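Local coordinates for nitrogen regulatory protein P-II (Thiomonas arsenitoxydans, PDB 5D4P) that binds ADP and AMP between the subunits of its trimer and, like other P-II proteins, probably regulates enzymes, at residues 37-42 and 63-68; 13-18 and 90-95. All coordinates share one frame; numbering follows the deposited sequence.

Overall arrangement
Strands 63-70 and 7-17 are neighbours in one antiparallel sheet, and each brings a further strand to its other side: interaction 1 adds 36-45, interaction 2 adds 92-100. The two contacts, centred about 9 Å apart, share the middle of the ferredoxin-like fold; Ile64 N and Ile66 N probably hydrogen-bond to Leu16 O and Ile14 O. Both are largely buried. The side-chain packing of interaction 1 is almost wholly apolar, its sheet continuing into other subunits beyond 37-42. Interaction 2 mixes aliphatic with charged and aromatic groups. Thr37 hydrogen-bonds the ribose and adenine of one ADP, Ser90 and Gly91 the phosphates of another, which Leu63 of interaction 1 also touches.

Interaction 1: residues 37-42 and 63-68; sequences TIVGNL and LIMIIA. With ADP (adenosine-5'-diphosphate), chain D.
Thr37 and Ile67, then Val39 and Met65, form two hydrogen-bonded pairs of an antiparallel sheet in the ferredoxin-like fold of P-II proteins. Four straight backbone bonds tie them, the shortest from Ile67 N to Thr37 O at 2.7 Å. Branched residues suit this extended backbone and fill both faces. On one, Val39 CG2 lies 3.8 Å from Ile67 CD1 and also touches Met65 CE; the bend in Met65's chain at chi3 (62°) brings that methyl back beside the valine. Beyond it, Val39 of the third subunit packs on Val39. On the other face Ile38 and Ile66 run side by side, CG1 to CG1, while Ile38 CG2 meets Ile64 CD1, and helix 21-31 packs against this face.

The opposite end is looser. In contrast to the buried pairs, Gly40 and Asn41 are partly exposed; the chain turns a corner at the poorly ordered Asn41, whose ND2 binds His54 O. Leu42 N reaches Leu63 O at 3.1 Å, the donor tilted 26° from the carbonyl plane, and a water bridges Leu42 O and Leu63 N. Even here Leu42 is buried, resting CD1 on Met65 CB.

At the tight end Thr37 leads into a nucleotide site. With CG2 turned anti to the backbone N, OG1 sits beside that N (chi1 -57°); it accepts from the ADP ribose O2' at 2.8 Å and donates to the equally close adenine N3.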
loop_
_atom_site.group_PDB
_atom_site.type_symbol
_atom_site.label_atom_id
_atom_site.label_comp_id
_atom_site.label_asym_id
_atom_site.label_seq_id
_atom_site.Cartn_x
_atom_site.Cartn_y
_atom_site.Cartn_z
ATOM N N THR C 37 -7.930 -7.370 -2.728
ATOM C CA THR C 37 -7.868 -7.008 -1.316
ATOM C C THR C 37 -8.426 -5.598 -1.120
ATOM O O THR C 37 -8.137 -4.697 -1.903
ATOM C CB THR C 37 -6.398 -7.098 -0.796
ATOM O OG1 THR C 37 -5.929 -8.412 -1.044
ATOM C CG2 THR C 37 -6.297 -6.800 0.688
ATOM N N ILE C 38 -9.254 -5.410 -0.101
ATOM C CA ILE C 38 -9.858 -4.104 0.101
ATOM C C ILE C 38 -9.415 -3.517 1.418
ATOM O O ILE C 38 -9.519 -4.179 2.452
ATOM C CB ILE C 38 -11.406 -4.174 0.030
ATOM C CG1 ILE C 38 -11.821 -4.797 -1.310
ATOM C CG2 ILE C 38 -12.004 -2.797 0.218
ATOM C CD1 ILE C 38 -13.299 -4.902 -1.542
ATOM N N VAL C 39 -8.847 -2.311 1.356
ATOM C CA VAL C 39 -8.465 -1.545 2.549
ATOM C C VAL C 39 -9.543 -0.491 2.846
ATOM O O VAL C 39 -9.766 0.428 2.044
ATOM C CB VAL C 39 -7.116 -0.843 2.364
ATOM C CG1 VAL C 39 -6.703 -0.156 3.664
ATOM C CG2 VAL C 39 -6.032 -1.837 1.909
ATOM N N GLY C 40 -10.218 -0.608 3.984
ATOM C CA GLY C 40 -11.305 0.319 4.269
ATOM C C GLY C 40 -10.962 1.439 5.226
ATOM O O GLY C 40 -9.842 1.502 5.753
ATOM N N ASN C 41 -11.939 2.311 5.458
ATOM C CA ASN C 41 -11.825 3.402 6.427
ATOM C C ASN C 41 -10.616 4.298 6.145
ATOM O O ASN C 41 -9.720 4.452 6.973
ATOM C CB ASN C 41 -11.754 2.869 7.855
ATOM C CG ASN C 41 -11.903 3.972 8.886
ATOM O OD1 ASN C 41 -12.710 4.889 8.711
ATOM N ND2 ASN C 41 -11.121 3.898 9.960
ATOM N N LEU C 42 -10.601 4.886 4.967
ATOM C CA LEU C 42 -9.515 5.747 4.563
ATOM C C LEU C 42 -9.909 7.195 4.774
ATOM O O LEU C 42 -11.092 7.531 4.877
ATOM C CB LEU C 42 -9.166 5.552 3.093
ATOM C CG LEU C 42 -8.803 4.184 2.556
ATOM C CD1 LEU C 42 -8.516 4.345 1.072
ATOM C CD2 LEU C 42 -7.607 3.621 3.313
ATOM N N LEU C 63 -14.360 5.908 2.260
ATOM C CA LEU C 63 -13.436 5.850 1.155
ATOM C C LEU C 63 -12.707 4.520 1.310
ATOM O O LEU C 63 -12.306 4.160 2.424
ATOM C CB LEU C 63 -12.472 7.028 1.198
ATOM C CG LEU C 63 -11.567 7.208 -0.016
ATOM C CD1 LEU C 63 -12.370 7.640 -1.211
ATOM C CD2 LEU C 63 -10.439 8.201 0.318
ATOM N N ILE C 64 -12.523 3.797 0.210
ATOM C CA ILE C 64 -11.793 2.526 0.252
ATOM C C ILE C 64 -10.731 2.453 -0.827
ATOM O O ILE C 64 -10.746 3.244 -1.772
ATOM C CB ILE C 64 -12.722 1.316 0.078
ATOM C CG1 ILE C 64 -13.264 1.270 -1.354
ATOM C CG2 ILE C 64 -13.838 1.327 1.140
ATOM C CD1 ILE C 64 -14.112 0.055 -1.666
ATOM N N MET C 65 -9.797 1.517 -0.660
ATOM C CA MET C 65 -8.828 1.194 -1.701
ATOM C C MET C 65 -8.853 -0.308 -2.047
ATOM O O MET C 65 -8.744 -1.171 -1.177
ATOM C CB MET C 65 -7.403 1.621 -1.290
ATOM C CG MET C 65 -6.330 1.251 -2.336
ATOM S SD MET C 65 -4.648 1.870 -1.968
ATOM C CE MET C 65 -4.372 1.013 -0.438
ATOM N N ILE C 66 -9.035 -0.606 -3.326
ATOM C CA ILE C 66 -9.025 -1.973 -3.813
ATOM C C ILE C 66 -7.685 -2.293 -4.458
ATOM O O ILE C 66 -7.318 -1.669 -5.458
ATOM C CB ILE C 66 -10.153 -2.202 -4.837
ATOM C CG1 ILE C 66 -11.515 -1.912 -4.192
ATOM C CG2 ILE C 66 -10.092 -3.619 -5.402
ATOM C CD1 ILE C 66 -12.638 -1.829 -5.187
ATOM N N ILE C 67 -6.977 -3.282 -3.896
ATOM C CA ILE C 67 -5.671 -3.722 -4.401
ATOM C C ILE C 67 -5.838 -4.981 -5.223
ATOM O O ILE C 67 -6.349 -5.992 -4.720
ATOM C CB ILE C 67 -4.676 -4.027 -3.262
ATOM C CG1 ILE C 67 -4.572 -2.846 -2.299
ATOM C CG2 ILE C 67 -3.318 -4.450 -3.834
ATOM C CD1 ILE C 67 -4.012 -3.214 -0.946
ATOM N N ALA C 68 -5.413 -4.940 -6.482
ATOM C CA ALA C 68 -5.600 -6.095 -7.351
ATOM C C ALA C 68 -4.359 -6.388 -8.167
ATOM O O ALA C 68 -3.927 -5.564 -8.971
ATOM C CB ALA C 68 -6.806 -5.888 -8.267
HETATM P PB ADP D . -8.284 -18.932 -0.925
HETATM O O1B ADP D . -9.658 -18.338 -0.737
HETATM O O2B ADP D . -7.867 -19.903 0.147
HETATM O O3B ADP D . -8.012 -19.438 -2.323
HETATM P PA ADP D . -6.177 -17.063 -1.624
HETATM O O1A ADP D . -6.503 -17.296 -3.081
HETATM O O2A ADP D . -4.821 -17.455 -1.083
HETATM O O3A ADP D . -7.333 -17.647 -0.662
HETATM O "O5'" ADP D . -6.281 -15.473 -1.340
HETATM C "C5'" ADP D . -6.141 -15.011 0.005
HETATM C "C4'" ADP D . -6.290 -13.502 0.090
HETATM O "O4'" ADP D . -5.172 -12.903 -0.552
HETATM C "C3'" ADP D . -7.505 -12.954 -0.648
HETATM O "O3'" ADP D . -8.650 -12.882 0.192
HETATM C "C2'" ADP D . -7.051 -11.573 -1.070
HETATM O "O2'" ADP D . -7.256 -10.661 -0.000
HETATM C "C1'" ADP D . -5.556 -11.732 -1.266
HETATM N N9 ADP D . -5.367 -11.945 -2.714
HETATM C C8 ADP D . -5.416 -13.121 -3.383
HETATM N N7 ADP D . -5.228 -12.933 -4.711
HETATM C C5 ADP D . -5.060 -11.606 -4.892
HETATM C C6 ADP D . -4.812 -10.706 -6.039
HETATM N N6 ADP D . -4.699 -11.189 -7.303
HETATM N N1 ADP D . -4.703 -9.385 -5.779
HETATM C C2 ADP D . -4.809 -8.869 -4.533
HETATM N N3 ADP D . -5.039 -9.619 -3.445
HETATM C C4 ADP D . -5.161 -10.964 -3.571
HETATM O O HOH W 1 -13.366 6.436 5.017
#

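Interaction 2: residues 13-18 and 90-95; sequences EIILEG and SGVVFV. With ADP (adenosine-5'-diphosphate), chain J; BCT (bicarbonate ion), chain G.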
loop_
_atom_site.group_PDB
_atom_site.type_symbol
_atom_site.label_atom_id
_atom_site.label_comp_id
_atom_site.label_asym_id
_atom_site.label_seq_id
_atom_site.Cartn_x
_atom_site.Cartn_y
_atom_site.Cartn_z
ATOM N N GLU C 13 -3.835 -0.196 -7.633
ATOM C CA GLU C 13 -4.449 0.391 -6.441
ATOM C C GLU C 13 -5.590 1.310 -6.885
ATOM O O GLU C 13 -5.357 2.301 -7.594
ATOM C CB GLU C 13 -3.432 1.172 -5.600
ATOM C CG GLU C 13 -2.342 0.288 -4.963
ATOM C CD GLU C 13 -1.326 1.071 -4.158
ATOM O OE1 GLU C 13 -1.308 2.319 -4.256
ATOM O OE2 GLU C 13 -0.521 0.430 -3.446
ATOM N N ILE C 14 -6.813 0.969 -6.475
ATOM C CA ILE C 14 -8.004 1.678 -6.927
ATOM C C ILE C 14 -8.666 2.375 -5.751
ATOM O O ILE C 14 -9.193 1.723 -4.856
ATOM C CB ILE C 14 -9.000 0.722 -7.597
ATOM C CG1 ILE C 14 -8.317 -0.038 -8.731
ATOM C CG2 ILE C 14 -10.229 1.489 -8.123
ATOM C CD1 ILE C 14 -8.972 -1.405 -9.058
ATOM N N ILE C 15 -8.603 3.700 -5.730
ATOM C CA ILE C 15 -9.189 4.448 -4.626
ATOM C C ILE C 15 -10.530 5.100 -5.052
ATOM O O ILE C 15 -10.596 5.857 -6.031
ATOM C CB ILE C 15 -8.207 5.516 -4.111
ATOM C CG1 ILE C 15 -6.913 4.862 -3.608
ATOM C CG2 ILE C 15 -8.824 6.334 -3.005
ATOM C CD1 ILE C 15 -5.752 5.828 -3.484
ATOM N N LEU C 16 -11.594 4.789 -4.325
ATOM C CA LEU C 16 -12.928 5.290 -4.668
ATOM C C LEU C 16 -13.895 5.152 -3.482
ATOM O O LEU C 16 -13.586 4.472 -2.509
ATOM C CB LEU C 16 -13.466 4.557 -5.917
ATOM C CG LEU C 16 -13.343 3.026 -5.956
ATOM C CD1 LEU C 16 -14.103 2.387 -4.827
ATOM C CD2 LEU C 16 -13.865 2.477 -7.278
ATOM N N GLU C 17 -15.084 5.750 -3.582
ATOM C CA GLU C 17 -16.073 5.669 -2.493
ATOM C C GLU C 17 -16.609 4.242 -2.332
ATOM O O GLU C 17 -16.864 3.551 -3.324
ATOM C CB GLU C 17 -17.236 6.671 -2.712
ATOM C CG GLU C 17 -16.825 8.172 -2.595
ATOM C CD GLU C 17 -17.924 9.161 -3.034
ATOM O OE1 GLU C 17 -19.044 8.700 -3.357
ATOM O OE2 GLU C 17 -17.685 10.405 -3.017
ATOM N N GLY C 18 -16.763 3.806 -1.079
ATOM C CA GLY C 18 -17.211 2.450 -0.772
ATOM C C GLY C 18 -18.568 2.102 -1.384
ATOM O O GLY C 18 -18.870 0.937 -1.641
ATOM N N SER C 90 -15.482 10.153 -8.304
ATOM C CA SER C 90 -14.255 10.539 -7.595
ATOM C C SER C 90 -13.280 9.371 -7.467
ATOM O O SER C 90 -13.687 8.204 -7.440
ATOM C CB SER C 90 -14.601 11.069 -6.199
ATOM O OG SER C 90 -15.420 12.227 -6.282
ATOM N N GLY C 91 -11.986 9.668 -7.401
ATOM C CA GLY C 91 -11.011 8.607 -7.188
ATOM C C GLY C 91 -9.925 8.452 -8.239
ATOM O O GLY C 91 -9.956 9.091 -9.293
ATOM N N VAL C 92 -8.988 7.547 -7.967
ATOM C CA VAL C 92 -7.814 7.363 -8.815
ATOM C C VAL C 92 -7.400 5.889 -8.941
ATOM O O VAL C 92 -7.744 5.032 -8.100
ATOM C CB VAL C 92 -6.573 8.167 -8.269
ATOM C CG1 VAL C 92 -6.820 9.684 -8.306
ATOM C CG2 VAL C 92 -6.242 7.737 -6.862
ATOM N N VAL C 93 -6.652 5.610 -10.008
ATOM C CA VAL C 93 -6.042 4.308 -10.214
ATOM C C VAL C 93 -4.513 4.443 -10.362
ATOM O O VAL C 93 -4.015 5.200 -11.215
ATOM C CB VAL C 93 -6.592 3.600 -11.471
ATOM C CG1 VAL C 93 -5.876 2.257 -11.675
ATOM C CG2 VAL C 93 -8.094 3.418 -11.388
ATOM N N PHE C 94 -3.783 3.693 -9.541
ATOM C CA PHE C 94 -2.326 3.620 -9.637
ATOM C C PHE C 94 -1.895 2.262 -10.182
ATOM O O PHE C 94 -2.224 1.212 -9.617
ATOM C CB PHE C 94 -1.668 3.835 -8.273
ATOM C CG PHE C 94 -2.072 5.111 -7.584
ATOM C CD1 PHE C 94 -2.309 6.270 -8.306
ATOM C CD2 PHE C 94 -2.203 5.154 -6.205
ATOM C CE1 PHE C 94 -2.669 7.446 -7.665
ATOM C CE2 PHE C 94 -2.570 6.341 -5.560
ATOM C CZ PHE C 94 -2.800 7.483 -6.301
ATOM N N VAL C 95 -1.136 2.283 -11.265
ATOM C CA VAL C 95 -0.581 1.057 -11.808
ATOM C C VAL C 95 0.880 0.878 -11.370
ATOM O O VAL C 95 1.699 1.770 -11.610
ATOM C CB VAL C 95 -0.676 1.066 -13.331
ATOM C CG1 VAL C 95 -0.113 -0.223 -13.903
ATOM C CG2 VAL C 95 -2.145 1.280 -13.752
HETATM P PB ADP J . -12.986 15.010 -5.936
HETATM O O1B ADP J . -14.391 14.637 -5.527
HETATM O O2B ADP J . -12.913 15.845 -7.199
HETATM O O3B ADP J . -12.159 15.519 -4.773
HETATM P PA ADP J . -10.697 13.343 -6.533
HETATM O O1A ADP J . -10.501 12.244 -7.547
HETATM O O2A ADP J . -9.937 14.642 -6.732
HETATM O O3A ADP J . -12.294 13.601 -6.322
HETATM O "O5'" ADP J . -10.349 12.731 -5.096
HETATM C "C5'" ADP J . -10.835 11.458 -4.669
HETATM C "C4'" ADP J . -9.905 10.819 -3.627
HETATM O "O4'" ADP J . -8.877 10.077 -4.282
HETATM C "C3'" ADP J . -9.150 11.796 -2.736
HETATM O "O3'" ADP J . -9.920 12.247 -1.619
HETATM C "C2'" ADP J . -7.917 10.995 -2.327
HETATM O "O2'" ADP J . -8.175 10.094 -1.253
HETATM C "C1'" ADP J . -7.652 10.128 -3.537
HETATM N N9 ADP J . -6.640 10.866 -4.313
HETATM C C8 ADP J . -6.901 11.815 -5.241
HETATM N N7 ADP J . -5.746 12.302 -5.755
HETATM C C5 ADP J . -4.732 11.672 -5.139
HETATM C C6 ADP J . -3.260 11.719 -5.202
HETATM N N6 ADP J . -2.631 12.555 -6.051
HETATM N N1 ADP J . -2.569 10.891 -4.393
HETATM C C2 ADP J . -3.175 10.053 -3.542
HETATM N N3 ADP J . -4.507 9.973 -3.420
HETATM C C4 ADP J . -5.325 10.735 -4.185
HETATM C C BCT G . -5.693 7.898 -12.977
HETATM O O1 BCT G . -5.870 8.547 -14.011
HETATM O O2 BCT G . -6.241 7.860 -11.863
HETATM O O3 BCT G . -4.734 6.845 -13.114
HETATM O O HOH W 2 -15.917 7.289 -6.034
HETATM O O HOH W 3 -17.960 12.104 -5.050
#
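In Ile15, CG1 stands beside the backbone N (chi1 -60°) and carries CD1 to Val92 CG2, 3.9 Å away, and obliquely to Phe94 CE2. Phe94 starts off likewise (chi1 -55°), its ring pointing CZ at adenine C2 of ADP, 3.8 Å off and in the ring plane. Elsewhere on the ring's rim, also in its plane, lies Glu13 OE1, 3.6 Å from CD2; OE1 also salt-bridges Lys11 of the third subunit, and OE2 Lys11 of its own chain.

These side chains share one face of the first and last strands of the P-II ferredoxin-like fold, joined by hydrogen-bonded antiparallel pairs Glu13-Phe94 and Ile15-Val92; Val92 N to Ile15 O is the more bent (141°). Helix 72-88 backs Ile14 and Val93 opposite. Cutting Ile15 back to an alanine removes CD1 and CG2 and would probably open a gap between Val92, Phe94 and the ribose, freeing the ring to shift.

Val93 N donates almost straight to bicarbonate O2 at 2.9 Å; Arg102 of the third subunit also holds this ion, probably from the crystallisation liquor. Toward Ser90, Gly91 CA comes 3.0 Å from Ile15 O, where any CB would clash. Gly91 N donates to ADP O1A, small Ser90 through OG to O1B; a water joins that OG to Glu17 OE2, which also bonds Tyr51.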